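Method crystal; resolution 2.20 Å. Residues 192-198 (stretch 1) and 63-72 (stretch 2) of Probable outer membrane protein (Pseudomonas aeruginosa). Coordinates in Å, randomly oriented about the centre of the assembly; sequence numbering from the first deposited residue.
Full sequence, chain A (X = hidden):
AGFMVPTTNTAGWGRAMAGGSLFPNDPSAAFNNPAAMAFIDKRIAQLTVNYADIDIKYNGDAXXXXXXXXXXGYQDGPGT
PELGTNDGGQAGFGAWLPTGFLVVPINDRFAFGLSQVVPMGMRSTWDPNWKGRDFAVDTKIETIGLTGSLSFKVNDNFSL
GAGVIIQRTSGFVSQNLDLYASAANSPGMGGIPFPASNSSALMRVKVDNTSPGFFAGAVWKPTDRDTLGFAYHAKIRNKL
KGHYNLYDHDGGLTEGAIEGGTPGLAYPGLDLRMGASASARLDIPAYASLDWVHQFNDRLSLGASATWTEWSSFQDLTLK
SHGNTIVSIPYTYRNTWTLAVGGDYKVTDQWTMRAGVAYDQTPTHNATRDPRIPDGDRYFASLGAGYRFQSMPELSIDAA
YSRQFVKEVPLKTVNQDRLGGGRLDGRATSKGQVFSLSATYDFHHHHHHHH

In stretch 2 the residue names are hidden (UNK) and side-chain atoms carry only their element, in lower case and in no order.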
ATOM      1  N   ILE A 192     -35.136  -7.794  19.561  1.00 24.31           N
ATOM      2  CA  ILE A 192     -34.595  -8.678  20.587  1.00 25.94           C
ATOM      3  C   ILE A 192     -33.086  -8.506  20.704  1.00 26.13           C
ATOM      4  O   ILE A 192     -32.348  -8.739  19.750  1.00 26.04           O
ATOM      5  CB  ILE A 192     -34.898 -10.153  20.253  1.00 28.14           C
ATOM      6  CG1 ILE A 192     -36.409 -10.351  20.130  1.00 27.33           C
ATOM      7  CG2 ILE A 192     -34.308 -11.067  21.323  1.00 26.61           C
ATOM      8  CD1 ILE A 192     -36.799 -11.726  19.643  1.00 30.43           C
ATOM      9  N   PRO A 193     -32.602  -8.104  21.887  1.00 26.13           N
ATOM     10  CA  PRO A 193     -31.167  -7.909  22.088  1.00 26.25           C
ATOM     11  C   PRO A 193     -30.389  -9.219  22.132  1.00 25.08           C
ATOM     12  O   PRO A 193     -29.946  -9.640  23.200  1.00 25.58           O
ATOM     13  CB  PRO A 193     -31.116  -7.166  23.415  1.00 27.41           C
ATOM     14  CG  PRO A 193     -32.232  -7.833  24.176  1.00 26.42           C
ATOM     15  CD  PRO A 193     -33.341  -7.854  23.137  1.00 26.53           C
ATOM     16  N   PHE A 194     -30.231  -9.868  20.984  1.00 24.80           N
ATOM     17  CA  PHE A 194     -29.481 -11.121  20.932  1.00 25.26           C
ATOM     18  C   PHE A 194     -28.085 -10.900  21.517  1.00 25.20           C
ATOM     19  O   PHE A 194     -27.465  -9.861  21.282  1.00 25.66           O
ATOM     20  CB  PHE A 194     -29.334 -11.604  19.487  1.00 27.10           C
ATOM     21  CG  PHE A 194     -30.632 -11.768  18.759  1.00 25.48           C
ATOM     22  CD1 PHE A 194     -31.580 -12.687  19.194  1.00 28.48           C
ATOM     23  CD2 PHE A 194     -30.903 -11.010  17.629  1.00 27.29           C
ATOM     24  CE1 PHE A 194     -32.785 -12.849  18.509  1.00 28.88           C
ATOM     25  CE2 PHE A 194     -32.101 -11.161  16.935  1.00 29.19           C
ATOM     26  CZ  PHE A 194     -33.046 -12.084  17.376  1.00 28.17           C
ATOM     27  N   PRO A 195     -27.570 -11.869  22.290  1.00 25.51           N
ATOM     28  CA  PRO A 195     -26.232 -11.687  22.857  1.00 24.62           C
ATOM     29  C   PRO A 195     -25.162 -11.761  21.761  1.00 24.57           C
ATOM     30  O   PRO A 195     -25.317 -12.473  20.767  1.00 24.28           O
ATOM     31  CB  PRO A 195     -26.132 -12.826  23.867  1.00 23.92           C
ATOM     32  CG  PRO A 195     -26.916 -13.906  23.211  1.00 25.12           C
ATOM     33  CD  PRO A 195     -28.135 -13.173  22.679  1.00 24.99           C
ATOM     34  N   ALA A 196     -24.081 -11.015  21.939  1.00 23.44           N
ATOM     35  CA  ALA A 196     -23.013 -11.007  20.953  1.00 25.06           C
ATOM     36  C   ALA A 196     -22.081 -12.206  21.088  1.00 26.54           C
ATOM     37  O   ALA A 196     -22.016 -12.854  22.135  1.00 26.28           O
ATOM     38  CB  ALA A 196     -22.209  -9.714  21.071  1.00 23.83           C
ATOM     39  N   SER A 197     -21.366 -12.496  20.007  1.00 27.91           N
ATOM     40  CA  SER A 197     -20.397 -13.584  19.963  1.00 26.03           C
ATOM     41  C   SER A 197     -20.913 -15.009  20.167  1.00 25.88           C
ATOM     42  O   SER A 197     -20.149 -15.896  20.556  1.00 26.16           O
ATOM     43  CB  SER A 197     -19.264 -13.287  20.949  1.00 26.77           C
ATOM     44  OG  SER A 197     -18.578 -12.104  20.560  1.00 23.44           O
ATOM     45  N   ASN A 198     -22.201 -15.229  19.917  1.00 24.17           N
ATOM     46  CA  ASN A 198     -22.765 -16.570  20.011  1.00 23.02           C
ATOM     47  C   ASN A 198     -22.652 -17.125  18.604  1.00 23.62           C
ATOM     48  O   ASN A 198     -22.153 -18.228  18.403  1.00 24.91           O
ATOM     49  CB  ASN A 198     -24.222 -16.533  20.455  1.00 23.45           C
ATOM     50  CG  ASN A 198     -24.357 -16.388  21.947  1.00 22.15           C
ATOM     51  OD1 ASN A 198     -23.796 -15.471  22.543  1.00 25.51           O
ATOM     52  ND2 ASN A 198     -25.096 -17.292  22.564  1.00 22.09           N
ATOM     53  N   UNK A  63     -15.746  -3.220  22.039  1.00 18.21           N
ATOM     54  CA  UNK A  63     -17.066  -3.432  22.626  1.00 18.64           C
ATOM     55  C   UNK A  63     -18.056  -3.995  21.619  1.00 18.25           C
ATOM     56  O   UNK A  63     -17.902  -3.790  20.420  1.00 16.44           O
ATOM     57  c   UNK A  63     -17.632  -2.109  23.154  1.00 18.72           C
ATOM     58  c   UNK A  63     -14.878   0.121  24.609  1.00 21.04           C
ATOM     59  c   UNK A  63     -16.107  -0.875  26.429  1.00 23.18           C
ATOM     60  c   UNK A  63     -16.735  -1.390  24.137  1.00 20.14           C
ATOM     61  o   UNK A  63     -14.301   0.604  26.889  1.00 25.93           O
ATOM     62  c   UNK A  63     -15.092  -0.048  25.972  1.00 22.51           C
ATOM     63  c   UNK A  63     -16.924  -1.539  25.511  1.00 20.50           C
ATOM     64  c   UNK A  63     -15.703  -0.555  23.696  1.00 20.58           C
ATOM     65  N   UNK A  64     -19.070  -4.705  22.112  1.00 18.04           N
ATOM     66  CA  UNK A  64     -20.096  -5.238  21.232  1.00 19.56           C
ATOM     67  C   UNK A  64     -21.131  -4.129  21.075  1.00 20.05           C
ATOM     68  O   UNK A  64     -20.987  -3.047  21.657  1.00 19.89           O
ATOM     69  c   UNK A  64     -21.397  -6.303  23.162  1.00 22.92           C
ATOM     70  o   UNK A  64     -21.823  -5.170  23.490  1.00 24.12           O
ATOM     71  o   UNK A  64     -21.500  -7.298  23.906  1.00 25.61           O
ATOM     72  c   UNK A  64     -20.744  -6.513  21.801  1.00 20.02           C
ATOM     73  N   UNK A  65     -22.172  -4.391  20.299  1.00 20.15           N
ATOM     74  CA  UNK A  65     -23.197  -3.383  20.047  1.00 21.61           C
ATOM     75  C   UNK A  65     -23.952  -2.913  21.289  1.00 21.91           C
ATOM     76  O   UNK A  65     -24.615  -1.878  21.252  1.00 21.36           O
ATOM     77  c   UNK A  65     -27.217  -6.580  20.497  1.00 21.70           C
ATOM     78  c   UNK A  65     -26.499  -4.361  19.935  1.00 18.27           C
ATOM     79  c   UNK A  65     -24.188  -3.902  18.993  1.00 19.42           C
ATOM     80  c   UNK A  65     -25.990  -7.078  20.095  1.00 18.59           C
ATOM     81  c   UNK A  65     -27.479  -5.220  20.421  1.00 18.54           C
ATOM     82  c   UNK A  65     -25.019  -6.211  19.612  1.00 17.63           C
ATOM     83  o   UNK A  65     -28.181  -7.448  20.971  1.00 23.41           O
ATOM     84  c   UNK A  65     -25.253  -4.843  19.523  1.00 19.86           C
ATOM     85  N   UNK A  66     -23.861  -3.661  22.385  1.00 23.47           N
ATOM     86  CA  UNK A  66     -24.556  -3.273  23.613  1.00 24.53           C
ATOM     87  C   UNK A  66     -23.659  -2.552  24.611  1.00 25.05           C
ATOM     88  O   UNK A  66     -24.085  -2.262  25.724  1.00 25.18           O
ATOM     89  o   UNK A  66     -26.256  -7.350  24.457  1.00 30.61           O
ATOM     90  c   UNK A  66     -25.170  -4.496  24.295  1.00 25.49           C
ATOM     91  c   UNK A  66     -26.270  -5.156  23.494  1.00 29.60           C
ATOM     92  c   UNK A  66     -26.901  -6.332  24.214  1.00 30.14           C
ATOM     93  n   UNK A  66     -28.170  -6.194  24.560  1.00 33.32           N
ATOM     94  N   UNK A  67     -22.421  -2.269  24.214  1.00 24.78           N
ATOM     95  CA  UNK A  67     -21.502  -1.584  25.107  1.00 23.52           C
ATOM     96  C   UNK A  67     -20.724  -2.518  26.024  1.00 24.64           C
ATOM     97  O   UNK A  67     -19.961  -2.064  26.878  1.00 23.92           O
ATOM     98  N   UNK A  68     -20.906  -3.825  25.860  1.00 22.90           N
ATOM     99  CA  UNK A  68     -20.188  -4.775  26.694  1.00 22.84           C
ATOM    100  C   UNK A  68     -18.790  -5.022  26.156  1.00 21.97           C
ATOM    101  O   UNK A  68     -18.561  -4.990  24.948  1.00 21.07           O
ATOM    102  c   UNK A  68     -20.916  -6.125  26.753  1.00 25.03           C
ATOM    103  n   UNK A  68     -23.280  -6.641  26.640  1.00 29.11           N
ATOM    104  c   UNK A  68     -22.323  -6.013  27.315  1.00 27.76           C
ATOM    105  o   UNK A  68     -22.545  -5.378  28.346  1.00 27.96           O
ATOM    106  N   UNK A  69     -17.824  -5.245  27.050  1.00 21.84           N
ATOM    107  CA  UNK A  69     -16.473  -5.503  26.552  1.00 22.29           C
ATOM    108  C   UNK A  69     -16.581  -6.768  25.693  1.00 22.85           C
ATOM    109  O   UNK A  69     -17.354  -7.681  26.012  1.00 22.03           O
ATOM    110  c   UNK A  69     -17.838  -5.128  28.521  1.00 22.24           C
ATOM    111  c   UNK A  69     -15.677  -5.753  27.833  1.00 22.71           C
ATOM    112  c   UNK A  69     -16.384  -4.883  28.841  1.00 21.30           C
ATOM    113  N   UNK A  70     -15.839  -6.816  24.596  1.00 20.99           N
ATOM    114  CA  UNK A  70     -15.883  -7.993  23.741  1.00 21.89           C
ATOM    115  C   UNK A  70     -15.272  -9.166  24.492  1.00 21.44           C
ATOM    116  O   UNK A  70     -14.408  -8.977  25.347  1.00 21.78           O
ATOM    117  c   UNK A  70     -15.079  -7.752  22.462  1.00 21.63           C
ATOM    118  c   UNK A  70     -15.762  -6.869  21.427  1.00 23.22           C
ATOM    119  c   UNK A  70     -16.492  -9.141  20.016  1.00 22.97           C
ATOM    120  s   UNK A  70     -17.224  -7.672  20.771  1.00 23.71           S
ATOM    121  N   UNK A  71     -15.730 -10.370  24.168  1.00 20.14           N
ATOM    122  CA  UNK A  71     -15.213 -11.596  24.764  1.00 20.10           C
ATOM    123  C   UNK A  71     -14.678 -12.447  23.607  1.00 19.68           C
ATOM    124  O   UNK A  71     -14.717 -12.025  22.450  1.00 19.80           O
ATOM    125  c   UNK A  71     -17.092 -11.505  26.457  1.00 19.28           C
ATOM    126  c   UNK A  71     -16.321 -12.400  25.483  1.00 20.99           C
ATOM    127  o   UNK A  71     -17.225 -12.928  24.505  1.00 22.37           O
ATOM    128  N   UNK A  72     -14.187 -13.642  23.915  1.00 19.49           N
ATOM    129  CA  UNK A  72     -13.664 -14.512  22.877  1.00 20.53           C
ATOM    130  C   UNK A  72     -14.715 -15.442  22.303  1.00 21.40           C
ATOM    131  O   UNK A  72     -14.405 -16.307  21.484  1.00 24.04           O
TER
HETATM  132  O   HOH W   1     -23.940  -8.774  23.593  1.00 31.32           O
HETATM  133  O   HOH W   2     -28.022  -9.504  25.022  1.00 37.62           O
HETATM  134  O   HOH W   3     -18.055 -10.699  22.920  1.00 23.98           O

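Position 63 carries one carbon leading to a six-carbon ring that bears one oxygen. The ring lies far from stretch 1. This is Tyr-63.

Position 64 has two side-chain carbons, the second carrying two oxygens. Its CB packs against Ala-196 CB at 3.6 Å. Both oxygens sit where backbone NH groups or water can donate, as a carboxylate would accept. This is Asp-64. Its OD2 accepts a hydrogen bond from water 1 at 2.9 Å, and the same water accepts from Ala-196 N at 2.8 Å.

Position 65 again has one carbon and a six-carbon ring with one oxygen. That oxygen lies 2.5 Å from Phe-194 O, a hydrogen-bond distance. This is Tyr-65. Its OH donates to the carbonyl, and Phe-194 O lies at the ring edge, near the ring plane.

Position 66 has a chain of three carbons, the third carrying one oxygen and one nitrogen. The nitrogen is 3.3 Å from Pro-193 CB. This is Gln-66. Its OE1 accepts from water 1 at 2.9 Å and from water 2 at 2.8 Å. Its backbone N donates to Asp-64 OD1 at 2.8 Å.

Position 67 has no side-chain atoms and closes a type I turn begun at Asp-64. Its phi of 87° would jam a CB against the preceding carbonyl oxygen. This is Gly-67. Its N donates to Asp-64 O at 3.0 Å.

Position 68 has two carbons, the second with one oxygen and one nitrogen. It makes no contact with stretch 1. This is Asn-68. Its backbone N donates to Asp-64 OD1 at 2.9 Å, steadying the turn.

Position 69 has three carbons closing a ring onto the backbone N. It is remote from stretch 1. This is Pro-69.

Position 70 is unbranched: two carbons, a sulfur, one carbon. The terminal carbon is 3.7 Å from Ser-197 OG. This is Met-70.

Position 71 has one carbon carrying an oxygen and a carbon. The oxygen is 4.1 Å from Ser-197 CB. This is Thr-71. Water 3 hydrogen-bonds to Thr-71 OG1 at 2.9 Å and to Ser-197 OG at 2.8 Å.

Position 72 has no side-chain atoms and makes no contact within 4.5 Å of stretch 1. This is Gly-72.

The contact is small, burying 332 Å² in total. The tyrosine hydroxyl makes the only direct hydrogen bond between the stretches. Three waters bridge the stretches, and Ala-196 CB packs on Asp-64 CB. Asp-64 serves both sides: it holds its own turn and reaches stretch 1 through water.

Stretch 2, residues 63-72: YDYQGNPMTG
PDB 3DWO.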